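PvdO (Pseudomonas aeruginosa, PDB 5HHA) takes part in chromophore maturation in the periplasm as a calcium-binding member of the formylglycine-generating enzyme family, and may act as an oxidase, as its family does. Local coordinates at residues 156-161 with 248-253; 81-86 with 217-222; 172-175 with 181-184; 167-172 with 212-217. All blocks are in the same frame, centred on the assembly; numbering follows the deposited sequence.

Contact 1 (156-161 with 248-253); sequences EREYGA and QIRGND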
loop_
_atom_site.group_PDB
_atom_site.type_symbol
_atom_site.label_atom_id
_atom_site.label_comp_id
_atom_site.label_asym_id
_atom_site.label_seq_id
_atom_site.Cartn_x
_atom_site.Cartn_y
_atom_site.Cartn_z
ATOM N N GLU A 156 1.556 5.817 8.285
ATOM C CA GLU A 156 2.705 5.868 7.378
ATOM C C GLU A 156 2.256 5.785 5.928
ATOM O O GLU A 156 2.782 6.459 5.060
ATOM C CB GLU A 156 3.685 4.724 7.657
ATOM C CG GLU A 156 4.487 4.903 8.928
ATOM C CD GLU A 156 5.250 3.663 9.356
ATOM O OE1 GLU A 156 4.993 2.559 8.845
ATOM O OE2 GLU A 156 6.117 3.819 10.248
ATOM N N ARG A 157 1.263 4.937 5.677
ATOM C CA ARG A 157 0.782 4.748 4.321
ATOM C C ARG A 157 0.123 6.039 3.802
ATOM O O ARG A 157 0.413 6.490 2.683
ATOM C CB ARG A 157 -0.140 3.533 4.240
ATOM C CG ARG A 157 -0.196 2.845 2.878
ATOM C CD ARG A 157 -0.942 3.631 1.807
ATOM N NE ARG A 157 -1.012 2.859 0.567
ATOM C CZ ARG A 157 -1.604 3.278 -0.542
ATOM N NH1 ARG A 157 -2.324 4.386 -0.535
ATOM N NH2 ARG A 157 -1.496 2.566 -1.646
ATOM N N GLU A 158 -0.747 6.648 4.596
ATOM C CA GLU A 158 -1.369 7.897 4.126
ATOM C C GLU A 158 -0.320 9.003 3.970
ATOM O O GLU A 158 -0.366 9.771 3.030
ATOM C CB GLU A 158 -2.508 8.354 5.029
ATOM C CG GLU A 158 -3.278 9.553 4.412
ATOM C CD GLU A 158 -4.573 9.923 5.113
ATOM O OE1 GLU A 158 -5.368 9.026 5.433
ATOM O OE2 GLU A 158 -4.779 11.152 5.297
ATOM N N TYR A 159 0.641 9.061 4.889
ATOM C CA TYR A 159 1.723 10.051 4.816
ATOM C C TYR A 159 2.463 9.914 3.494
ATOM O O TYR A 159 2.749 10.876 2.799
ATOM C CB TYR A 159 2.674 9.815 5.968
ATOM C CG TYR A 159 3.860 10.742 6.106
ATOM C CD1 TYR A 159 3.676 12.107 6.320
ATOM C CD2 TYR A 159 5.159 10.240 6.150
ATOM C CE1 TYR A 159 4.761 12.947 6.542
ATOM C CE2 TYR A 159 6.250 11.080 6.350
ATOM C CZ TYR A 159 6.026 12.422 6.574
ATOM O OH TYR A 159 7.061 13.315 6.828
ATOM N N GLY A 160 2.800 8.680 3.160
ATOM C CA GLY A 160 3.555 8.366 1.960
ATOM C C GLY A 160 2.773 8.574 0.686
ATOM O O GLY A 160 3.344 8.934 -0.351
ATOM N N ALA A 161 1.461 8.362 0.738
ATOM C CA ALA A 161 0.594 8.621 -0.394
ATOM C C ALA A 161 0.488 10.115 -0.656
ATOM O O ALA A 161 0.518 10.544 -1.807
ATOM C CB ALA A 161 -0.796 8.033 -0.160
ATOM N N GLN A 248 -6.915 -2.981 8.726
ATOM C CA GLN A 248 -7.001 -1.974 7.672
ATOM C C GLN A 248 -6.223 -2.385 6.434
ATOM O O GLN A 248 -5.161 -3.020 6.517
ATOM C CB GLN A 248 -6.425 -0.633 8.161
ATOM C CG GLN A 248 -7.070 -0.079 9.414
ATOM C CD GLN A 248 -8.474 0.522 9.273
ATOM O OE1 GLN A 248 -9.039 0.692 8.188
ATOM N NE2 GLN A 248 -9.035 0.850 10.382
ATOM N N ILE A 249 -6.728 -1.963 5.279
ATOM C CA ILE A 249 -6.001 -1.993 4.016
ATOM C C ILE A 249 -6.102 -0.593 3.406
ATOM O O ILE A 249 -7.025 0.182 3.708
ATOM C CB ILE A 249 -6.535 -3.085 3.055
ATOM C CG1 ILE A 249 -8.016 -2.887 2.780
ATOM C CG2 ILE A 249 -6.281 -4.462 3.639
ATOM C CD1 ILE A 249 -8.615 -3.901 1.776
ATOM N N ARG A 250 -5.142 -0.242 2.566
ATOM C CA ARG A 250 -5.059 1.104 2.012
ATOM C C ARG A 250 -4.830 1.080 0.510
ATOM O O ARG A 250 -4.378 0.086 -0.066
ATOM C CB ARG A 250 -3.949 1.899 2.695
ATOM C CG ARG A 250 -4.418 2.537 4.021
ATOM C CD ARG A 250 -5.563 3.536 3.779
ATOM N NE ARG A 250 -5.843 4.371 4.944
ATOM C CZ ARG A 250 -5.622 5.673 5.009
ATOM N NH1 ARG A 250 -5.172 6.394 3.985
ATOM N NH2 ARG A 250 -5.948 6.289 6.120
ATOM N N GLY A 251 -5.084 2.218 -0.117
ATOM C CA GLY A 251 -4.937 2.384 -1.549
ATOM C C GLY A 251 -6.213 2.007 -2.265
ATOM O O GLY A 251 -7.317 2.159 -1.760
ATOM N N ASN A 252 -6.057 1.553 -3.503
ATOM C CA ASN A 252 -7.208 1.179 -4.323
ATOM C C ASN A 252 -6.711 0.245 -5.418
ATOM O O ASN A 252 -5.569 0.369 -5.852
ATOM C CB ASN A 252 -7.834 2.441 -4.932
ATOM C CG ASN A 252 -9.217 2.206 -5.474
ATOM O OD1 ASN A 252 -9.938 1.325 -5.014
ATOM N ND2 ASN A 252 -9.619 3.042 -6.409
ATOM N N ASP A 253 -7.559 -0.662 -5.885
ATOM C CA ASP A 253 -7.120 -1.644 -6.863
ATOM C C ASP A 253 -7.621 -1.396 -8.276
ATOM O O ASP A 253 -8.511 -0.585 -8.549
ATOM C CB ASP A 253 -7.470 -3.061 -6.410
ATOM C CG ASP A 253 -8.945 -3.344 -6.413
ATOM O OD1 ASP A 253 -9.511 -3.740 -7.453
ATOM O OD2 ASP A 253 -9.572 -3.211 -5.319
HETATM O O HOH W 1 -2.972 1.594 -4.001
HETATM O O HOH W 2 -3.836 5.943 1.409
#

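Contact 2 (81-86 with 217-222); sequences RYQVTA and VYEWVA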
loop_
_atom_site.group_PDB
_atom_site.type_symbol
_atom_site.label_atom_id
_atom_site.label_comp_id
_atom_site.label_asym_id
_atom_site.label_seq_id
_atom_site.Cartn_x
_atom_site.Cartn_y
_atom_site.Cartn_z
ATOM N N ARG A 81 9.266 1.900 -2.438
ATOM C CA ARG A 81 8.725 2.926 -3.323
ATOM C C ARG A 81 7.645 2.378 -4.238
ATOM O O ARG A 81 6.792 3.133 -4.749
ATOM C CB ARG A 81 9.827 3.658 -4.105
ATOM C CG ARG A 81 10.613 2.852 -5.108
ATOM C CD ARG A 81 11.515 3.816 -5.857
ATOM N NE ARG A 81 12.322 3.187 -6.893
ATOM C CZ ARG A 81 13.001 3.880 -7.802
ATOM N NH1 ARG A 81 12.990 5.210 -7.770
ATOM N NH2 ARG A 81 13.711 3.239 -8.730
ATOM N N TYR A 82 7.706 1.072 -4.464
ATOM C CA TYR A 82 6.669 0.325 -5.161
ATOM C C TYR A 82 6.004 -0.640 -4.184
ATOM O O TYR A 82 6.564 -0.953 -3.127
ATOM C CB TYR A 82 7.277 -0.530 -6.270
ATOM C CG TYR A 82 8.152 0.220 -7.239
ATOM C CD1 TYR A 82 7.634 1.245 -8.003
ATOM C CD2 TYR A 82 9.500 -0.104 -7.412
ATOM C CE1 TYR A 82 8.411 1.921 -8.918
ATOM C CE2 TYR A 82 10.288 0.577 -8.329
ATOM C CZ TYR A 82 9.728 1.594 -9.049
ATOM O OH TYR A 82 10.511 2.268 -9.960
ATOM N N GLN A 83 4.828 -1.122 -4.536
ATOM C CA GLN A 83 4.326 -2.344 -3.968
ATOM C C GLN A 83 5.369 -3.452 -4.198
ATOM O O GLN A 83 6.087 -3.453 -5.211
ATOM C CB GLN A 83 2.989 -2.681 -4.623
ATOM C CG GLN A 83 1.856 -1.746 -4.169
ATOM C CD GLN A 83 1.061 -1.077 -5.284
ATOM O OE1 GLN A 83 1.252 -1.315 -6.478
ATOM N NE2 GLN A 83 0.114 -0.229 -4.862
ATOM N N VAL A 84 5.471 -4.367 -3.244
ATOM C CA VAL A 84 6.385 -5.489 -3.416
ATOM C C VAL A 84 5.948 -6.269 -4.641
ATOM O O VAL A 84 4.761 -6.483 -4.857
ATOM C CB VAL A 84 6.424 -6.340 -2.158
ATOM C CG1 VAL A 84 7.228 -7.641 -2.385
ATOM C CG2 VAL A 84 7.038 -5.547 -1.009
ATOM N N THR A 85 6.900 -6.666 -5.480
ATOM C CA THR A 85 6.539 -7.251 -6.766
ATOM C C THR A 85 6.391 -8.755 -6.710
ATOM O O THR A 85 6.847 -9.409 -5.773
ATOM C CB THR A 85 7.586 -6.961 -7.849
ATOM O OG1 THR A 85 8.792 -7.661 -7.513
ATOM C CG2 THR A 85 7.853 -5.457 -8.020
ATOM N N ALA A 86 5.752 -9.291 -7.732
ATOM C CA ALA A 86 5.623 -10.737 -7.872
ATOM C C ALA A 86 6.987 -11.422 -7.878
ATOM O O ALA A 86 7.149 -12.477 -7.264
ATOM C CB ALA A 86 4.870 -11.077 -9.128
ATOM N N VAL A 217 -3.105 -1.895 -6.656
ATOM C CA VAL A 217 -3.663 -2.809 -5.675
ATOM C C VAL A 217 -3.883 -2.100 -4.355
ATOM O O VAL A 217 -3.174 -1.150 -4.017
ATOM C CB VAL A 217 -2.711 -4.030 -5.407
ATOM C CG1 VAL A 217 -2.626 -4.932 -6.614
ATOM C CG2 VAL A 217 -1.316 -3.609 -5.005
ATOM N N TYR A 218 -4.862 -2.587 -3.605
ATOM C CA TYR A 218 -4.884 -2.293 -2.161
ATOM C C TYR A 218 -3.642 -2.880 -1.507
ATOM O O TYR A 218 -2.975 -3.749 -2.089
ATOM C CB TYR A 218 -6.119 -2.934 -1.526
ATOM C CG TYR A 218 -7.344 -2.045 -1.495
ATOM C CD1 TYR A 218 -7.561 -1.202 -0.413
ATOM C CD2 TYR A 218 -8.283 -2.052 -2.519
ATOM C CE1 TYR A 218 -8.685 -0.402 -0.332
ATOM C CE2 TYR A 218 -9.422 -1.244 -2.443
ATOM C CZ TYR A 218 -9.599 -0.413 -1.346
ATOM O OH TYR A 218 -10.732 0.395 -1.189
ATOM N N GLU A 219 -3.365 -2.447 -0.287
ATOM C CA GLU A 219 -2.190 -2.872 0.448
ATOM C C GLU A 219 -2.542 -3.160 1.885
ATOM O O GLU A 219 -3.202 -2.348 2.549
ATOM C CB GLU A 219 -1.138 -1.773 0.482
ATOM C CG GLU A 219 -0.564 -1.431 -0.882
ATOM C CD GLU A 219 0.197 -0.130 -0.878
ATOM O OE1 GLU A 219 0.590 0.340 0.217
ATOM O OE2 GLU A 219 0.425 0.427 -1.978
ATOM N N TRP A 220 -2.035 -4.270 2.414
ATOM C CA TRP A 220 -2.099 -4.492 3.840
ATOM C C TRP A 220 -1.309 -3.422 4.600
ATOM O O TRP A 220 -0.221 -3.027 4.174
ATOM C CB TRP A 220 -1.476 -5.839 4.202
ATOM C CG TRP A 220 -2.205 -7.022 3.683
ATOM C CD1 TRP A 220 -1.797 -7.827 2.666
ATOM C CD2 TRP A 220 -3.463 -7.554 4.144
ATOM N NE1 TRP A 220 -2.714 -8.834 2.476
ATOM C CE2 TRP A 220 -3.746 -8.682 3.356
ATOM C CE3 TRP A 220 -4.382 -7.177 5.129
ATOM C CZ2 TRP A 220 -4.883 -9.454 3.538
ATOM C CZ3 TRP A 220 -5.515 -7.947 5.305
ATOM C CH2 TRP A 220 -5.761 -9.068 4.502
ATOM N N VAL A 221 -1.866 -2.990 5.732
ATOM C CA VAL A 221 -1.115 -2.254 6.753
ATOM C C VAL A 221 -1.372 -2.959 8.088
ATOM O O VAL A 221 -2.232 -3.814 8.194
ATOM C CB VAL A 221 -1.466 -0.749 6.807
ATOM C CG1 VAL A 221 -1.174 -0.086 5.461
ATOM C CG2 VAL A 221 -2.906 -0.540 7.189
ATOM N N ALA A 222 -0.634 -2.578 9.133
ATOM C CA ALA A 222 -0.638 -3.366 10.359
ATOM C C ALA A 222 -1.905 -3.180 11.178
ATOM O O ALA A 222 -2.316 -4.086 11.900
ATOM C CB ALA A 222 0.562 -3.029 11.236
#

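Contact 3 (172-175 with 181-184); sequences PFDE and IAKH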
loop_
_atom_site.group_PDB
_atom_site.type_symbol
_atom_site.label_atom_id
_atom_site.label_comp_id
_atom_site.label_asym_id
_atom_site.label_seq_id
_atom_site.Cartn_x
_atom_site.Cartn_y
_atom_site.Cartn_z
ATOM N N PRO A 172 -2.464 16.423 -10.486
ATOM C CA PRO A 172 -3.668 17.001 -11.076
ATOM C C PRO A 172 -4.527 15.945 -11.771
ATOM O O PRO A 172 -4.043 14.893 -12.170
ATOM C CB PRO A 172 -3.106 17.986 -12.113
ATOM C CG PRO A 172 -1.804 17.432 -12.464
ATOM C CD PRO A 172 -1.252 16.792 -11.245
ATOM N N PHE A 173 -5.810 16.237 -11.926
ATOM C CA PHE A 173 -6.686 15.436 -12.767
ATOM C C PHE A 173 -6.239 15.469 -14.220
ATOM O O PHE A 173 -5.624 16.449 -14.680
ATOM C CB PHE A 173 -8.128 15.954 -12.676
ATOM C CG PHE A 173 -8.806 15.629 -11.368
ATOM C CD1 PHE A 173 -9.045 14.324 -10.993
ATOM C CD2 PHE A 173 -9.198 16.638 -10.530
ATOM C CE1 PHE A 173 -9.681 14.032 -9.787
ATOM C CE2 PHE A 173 -9.817 16.352 -9.327
ATOM C CZ PHE A 173 -10.047 15.043 -8.965
ATOM N N ASP A 174 -6.547 14.419 -14.950
ATOM C CA ASP A 174 -6.253 14.403 -16.372
ATOM C C ASP A 174 -6.995 15.541 -17.042
ATOM O O ASP A 174 -8.164 15.806 -16.752
ATOM C CB ASP A 174 -6.788 13.135 -17.039
ATOM C CG ASP A 174 -6.164 11.818 -16.535
ATOM O OD1 ASP A 174 -5.161 11.801 -15.811
ATOM O OD2 ASP A 174 -6.732 10.775 -16.921
ATOM N N GLU A 175 -6.356 16.194 -17.999
ATOM C CA GLU A 175 -7.037 17.182 -18.828
ATOM C C GLU A 175 -8.132 16.498 -19.635
ATOM O O GLU A 175 -7.951 15.379 -20.091
ATOM C CB GLU A 175 -6.030 17.841 -19.776
ATOM C CG GLU A 175 -5.095 18.805 -19.070
ATOM C CD GLU A 175 -5.824 20.005 -18.487
ATOM O OE1 GLU A 175 -6.668 20.598 -19.191
ATOM O OE2 GLU A 175 -5.565 20.353 -17.314
ATOM N N ILE A 181 -7.933 9.974 -13.460
ATOM C CA ILE A 181 -6.562 9.975 -12.960
ATOM C C ILE A 181 -5.723 8.954 -13.730
ATOM O O ILE A 181 -4.716 8.466 -13.217
ATOM C CB ILE A 181 -6.517 9.707 -11.443
ATOM C CG1 ILE A 181 -7.089 8.334 -11.061
ATOM C CG2 ILE A 181 -7.259 10.803 -10.702
ATOM C CD1 ILE A 181 -6.962 8.012 -9.576
ATOM N N ALA A 182 -6.163 8.635 -14.938
ATOM C CA ALA A 182 -5.508 7.617 -15.760
ATOM C C ALA A 182 -4.075 7.941 -16.170
ATOM O O ALA A 182 -3.345 7.020 -16.566
ATOM C CB ALA A 182 -6.332 7.361 -16.975
ATOM N N LYS A 183 -3.652 9.196 -16.082
ATOM C CA LYS A 183 -2.237 9.539 -16.285
ATOM C C LYS A 183 -1.371 9.279 -15.060
ATOM O O LYS A 183 -0.144 9.301 -15.150
ATOM C CB LYS A 183 -2.079 11.008 -16.719
ATOM C CG LYS A 183 -2.634 11.304 -18.103
ATOM C CD LYS A 183 -1.931 10.498 -19.181
ATOM C CE LYS A 183 -2.437 10.866 -20.568
ATOM N NZ LYS A 183 -1.669 10.160 -21.638
ATOM N N HIS A 184 -1.995 9.051 -13.898
ATOM C CA HIS A 184 -1.272 8.864 -12.653
ATOM C C HIS A 184 -1.548 7.587 -11.887
ATOM O O HIS A 184 -0.835 7.307 -10.949
ATOM C CB HIS A 184 -1.501 10.074 -11.748
ATOM C CG HIS A 184 -0.887 11.318 -12.287
ATOM N ND1 HIS A 184 0.433 11.680 -12.079
ATOM C CD2 HIS A 184 -1.411 12.248 -13.112
ATOM C CE1 HIS A 184 0.680 12.794 -12.743
ATOM N NE2 HIS A 184 -0.420 13.161 -13.372
#

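Contact 4 (167-172 with 212-217); sequences GPFPFP and DMHGNV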
loop_
_atom_site.group_PDB
_atom_site.type_symbol
_atom_site.label_atom_id
_atom_site.label_comp_id
_atom_site.label_asym_id
_atom_site.label_seq_id
_atom_site.Cartn_x
_atom_site.Cartn_y
_atom_site.Cartn_z
ATOM N N GLY A 167 -5.191 17.666 -0.437
ATOM C CA GLY A 167 -6.369 17.258 -1.190
ATOM C C GLY A 167 -6.404 15.771 -1.429
ATOM O O GLY A 167 -5.587 15.015 -0.885
ATOM N N PRO A 168 -7.355 15.327 -2.244
ATOM C CA PRO A 168 -7.495 13.894 -2.489
ATOM C C PRO A 168 -6.309 13.269 -3.234
ATOM O O PRO A 168 -6.022 12.072 -3.047
ATOM C CB PRO A 168 -8.778 13.801 -3.325
ATOM C CG PRO A 168 -8.934 15.111 -3.946
ATOM C CD PRO A 168 -8.387 16.108 -2.949
ATOM N N PHE A 169 -5.632 14.045 -4.079
ATOM C CA PHE A 169 -4.533 13.509 -4.876
ATOM C C PHE A 169 -3.342 14.451 -4.911
ATOM O O PHE A 169 -3.502 15.671 -4.958
ATOM C CB PHE A 169 -4.963 13.278 -6.317
ATOM C CG PHE A 169 -6.171 12.387 -6.444
ATOM C CD1 PHE A 169 -6.062 11.020 -6.235
ATOM C CD2 PHE A 169 -7.428 12.905 -6.737
ATOM C CE1 PHE A 169 -7.174 10.177 -6.327
ATOM C CE2 PHE A 169 -8.539 12.056 -6.817
ATOM C CZ PHE A 169 -8.403 10.716 -6.614
ATOM N N PRO A 170 -2.126 13.897 -4.945
ATOM C CA PRO A 170 -0.931 14.746 -5.047
ATOM C C PRO A 170 -0.610 15.174 -6.481
ATOM O O PRO A 170 0.387 15.893 -6.679
ATOM C CB PRO A 170 0.170 13.849 -4.469
ATOM C CG PRO A 170 -0.276 12.455 -4.798
ATOM C CD PRO A 170 -1.793 12.484 -4.672
ATOM N N PHE A 171 -1.443 14.819 -7.443
ATOM C CA PHE A 171 -1.251 15.102 -8.852
ATOM C C PHE A 171 -2.535 15.722 -9.353
ATOM O O PHE A 171 -3.593 15.562 -8.732
ATOM C CB PHE A 171 -0.940 13.815 -9.624
ATOM C CG PHE A 171 -1.828 12.662 -9.270
ATOM C CD1 PHE A 171 -3.114 12.598 -9.757
ATOM C CD2 PHE A 171 -1.379 11.650 -8.428
ATOM C CE1 PHE A 171 -3.930 11.540 -9.427
ATOM C CE2 PHE A 171 -2.198 10.585 -8.089
ATOM C CZ PHE A 171 -3.466 10.545 -8.582
ATOM N N PRO A 172 -2.464 16.423 -10.486
ATOM C CA PRO A 172 -3.668 17.001 -11.076
ATOM C C PRO A 172 -4.527 15.945 -11.771
ATOM O O PRO A 172 -4.043 14.893 -12.170
ATOM C CB PRO A 172 -3.106 17.986 -12.113
ATOM C CG PRO A 172 -1.804 17.432 -12.464
ATOM C CD PRO A 172 -1.252 16.792 -11.245
ATOM N N ASP A 212 2.508 4.432 -7.292
ATOM C CA ASP A 212 1.311 3.583 -7.206
ATOM C C ASP A 212 0.540 3.714 -5.897
ATOM O O ASP A 212 -0.203 2.798 -5.544
ATOM C CB ASP A 212 1.638 2.113 -7.509
ATOM C CG ASP A 212 2.088 1.896 -8.938
ATOM O OD1 ASP A 212 1.376 2.332 -9.876
ATOM O OD2 ASP A 212 3.173 1.292 -9.148
ATOM N N MET A 213 0.667 4.838 -5.204
ATOM C CA MET A 213 -0.096 5.008 -3.981
ATOM C C MET A 213 -1.590 5.219 -4.243
ATOM O O MET A 213 -2.388 5.169 -3.309
ATOM C CB MET A 213 0.469 6.157 -3.157
ATOM C CG MET A 213 1.700 5.769 -2.341
ATOM S SD MET A 213 1.215 4.798 -0.896
ATOM C CE MET A 213 2.718 4.763 0.039
ATOM N N HIS A 214 -1.986 5.459 -5.487
ATOM C CA HIS A 214 -3.378 5.776 -5.821
ATOM C C HIS A 214 -4.033 4.801 -6.755
ATOM O O HIS A 214 -5.103 5.064 -7.289
ATOM C CB HIS A 214 -3.484 7.229 -6.271
ATOM C CG HIS A 214 -2.892 8.150 -5.254
ATOM N ND1 HIS A 214 -3.583 8.764 -4.227
ATOM C CD2 HIS A 214 -1.601 8.450 -5.066
ATOM C CE1 HIS A 214 -2.722 9.416 -3.458
ATOM N NE2 HIS A 214 -1.513 9.253 -3.969
ATOM N N GLY A 215 -3.423 3.633 -6.932
ATOM C CA GLY A 215 -4.062 2.587 -7.711
ATOM C C GLY A 215 -3.270 1.291 -7.675
ATOM O O GLY A 215 -2.412 1.063 -6.803
ATOM N N ASN A 216 -3.573 0.446 -8.647
ATOM C CA ASN A 216 -2.910 -0.835 -8.871
ATOM C C ASN A 216 -3.474 -1.913 -7.943
ATOM O O ASN A 216 -4.252 -2.755 -8.388
ATOM C CB ASN A 216 -1.375 -0.721 -8.885
ATOM C CG ASN A 216 -0.738 -1.593 -9.956
ATOM O OD1 ASN A 216 -1.431 -2.183 -10.770
ATOM N ND2 ASN A 216 0.593 -1.653 -9.962
ATOM N N VAL A 217 -3.105 -1.895 -6.656
ATOM C CA VAL A 217 -3.663 -2.809 -5.675
ATOM C C VAL A 217 -3.883 -2.100 -4.355
ATOM O O VAL A 217 -3.174 -1.150 -4.017
ATOM C CB VAL A 217 -2.711 -4.030 -5.407
ATOM C CG1 VAL A 217 -2.626 -4.932 -6.614
ATOM C CG2 VAL A 217 -1.316 -3.609 -5.005
#

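Contact 1 (156-161 with 248-253)
One face of the Arg-157 guanidinium rests on strand backbone, with Arg-250 C over its centre and Gly-251 CA 3.4 Å from Arg-157 NH1. The Arg-250 guanidinium is used at its edge instead: a single carboxylate oxygen, Glu-158 OE1, and a water lie there, close to its plane. NH2 and NH1 of Arg-250 both donate to Glu-158 OE1, at 2.9 Å and 3.0 Å, forming an end-on salt bridge. NH2 meets the oxygen nearly along its C-O axis, while NH1 comes from the anti side, 20° out of the carboxylate plane. A bend at chi2 (-72°) turns Arg-157 along the strand, and its CD packs 3.6 Å from Arg-250 CB. Helix 154-162 thus docks on strand 247-251 through long polar side chains, their short axes 9.2 Å apart and almost parallel, in the buried centre of a domain related to the sulfatase-modifying factors. A water joins the two arginines, 2.9 Å from NH1 of each. Further partners share the charges: Glu-154 takes NE of Arg-250, Arg-162 pairs with OE2 of Glu-158, and Arg-157 reaches Met-213 O and Glu-219. With both arginines engaged by carboxylates and the water set between them, their like charges are probably well compensated despite the burial, and the network likely favours an ionised Glu-158.

Contact 2 (81-86 with 217-222)
Gln-83 reaches Glu-219 because its chain, starting with CG beside the backbone N (chi1 -72°), bends at an unusual chi2 of 128° and swings the amide toward the strand. Glu-219 reaches in with its chain extended beyond CG, and the two side chains cross at about a right angle. The contact ties the loop between strand 77-80 and helix 86-96 to strand 218-221, which lies between strands 247-251 and 278-285 in the mixed sheet of this formylglycine-generating-enzyme-like domain. Gln-83 NE2 donates to Glu-219 OE2 over 3.0 Å, fairly straight at 160°. The acceptor offers its anti lone pair and lies close to the amide plane, although amide and carboxylate are themselves turned steeply against each other. The same oxygen also forms salt bridges with Arg-157 and Arg-281. Glu-219 OE2 is therefore a buried junction of three donors, and the two arginines probably keep the carboxylate ionised. Gln-83 NE2 has in addition a weak hydrogen bond to Gly-215 O, which may further limit rotation of the amide. Val-217 supplies the apolar part of the contact: one methyl, CG2, sits against the amide group, 3.5 Å from Gln-83 CD and 3.7 Å from Gln-83 OE1.

Contact 3 (172-175 with 181-184)
Asp-174 carries its CB toward residues 181-184, where a tight turn, closed by the 2.9 Å bond from His-184 N to Ile-181 O, offers two backbone N-H groups. From CB, CG leaves beside the aspartate's own backbone N (chi1 -63°) and stops 3.6 Å from Ala-182 N. The carboxylate then splits its work. OD1 accepts from Lys-183 N at 3.0 Å, from the syn side, somewhat out of the carboxylate plane, at 160°; the methylenes CB and CG of Lys-183 lie beside it while the amine end leads away. OD2 also lies 3.0 Å from Ala-182 N, but that bond is strongly bent and weak, and its stronger partner is the hydroxyl of Ser-180. One side chain thus fastens a short surface loop to the middle of the turn that precedes the calcium-binding residues: Asn-186 and Thr-187 follow closely in sequence, and the ion is about 7 Å from the side chain of Ala-182. Flanking contacts are looser. Pro-172 O lies 3.8 Å from CD2 of His-184, and Phe-173, whose ring also meets Tyr-179, brings its CD1 to 4.0 Å from Ile-181 CG2.

Contact 4 (167-172 with 212-217)
His-214 NE2 is pressed by Pro-170, whose CD lies 3.3 Å and CG 3.5 Å from it. Both ring nitrogens of His-214 are hydrogen-bonded outside the two segments, NE2 to Ala-161 O near the end of helix 154-162, which together should hold the ring's rotation, and the loop 167-172 closes round the ring. Pro-170 CD also lies 3.4 Å from His-214 CE1, so the proline packs on both atoms at the far end of the imidazole. Phe-171 comes in edge-first: its CE2 points at the histidine face, 3.7 Å from His-214 CD2, in an edge-to-face pair with planes at 90° and centroids 5.3 Å apart. The phenyl gets there with CG tucked between its backbone N and carbonyl carbon (chi1 45°). Phe-169 approaches more obliquely, its plane at 65° to the imidazole and its rim atom CD1 3.9 Å from His-214 ND1. The two phenylalanines also touch each other, with Phe-169 CB lying 3.7 Å above one face of Phe-171. His-184 stacks on Phe-171 and carries the cluster outward. The backbone O of His-214 is taken by Ser-261. His-214 itself is the third residue of a type I beta turn, Asp-212 to Gly-215, which presents the ring to the loop. An aromatic cluster of Phe-169, Phe-171 and His-214 thus joins two irregular segments, with one bond to helix 154-162, in keeping with the loop-rich fold of the formylglycine-generating enzyme family.

Overall arrangement
Contacts 1 and 2 form the core: both reach the same sheet through the neighbouring strands 247-251 and 218-221, and both rely on buried charge. Contact 1 touches contacts 2 and 4 through Arg-157. Contact 4 is partly buried and mainly aromatic, and shares Val-217 with contact 2. Contact 3 lies at the surface, about 20 Å from the chain centre to its own centre, and uses a carboxylate on backbone N-H groups; it shares Pro-172 with contact 4, and Ile-181 packs on Phe-171. From centre to rim, then, salt bridges and a charged hydrogen bond give way to aromatic packing and then to backbone capture near the calcium site.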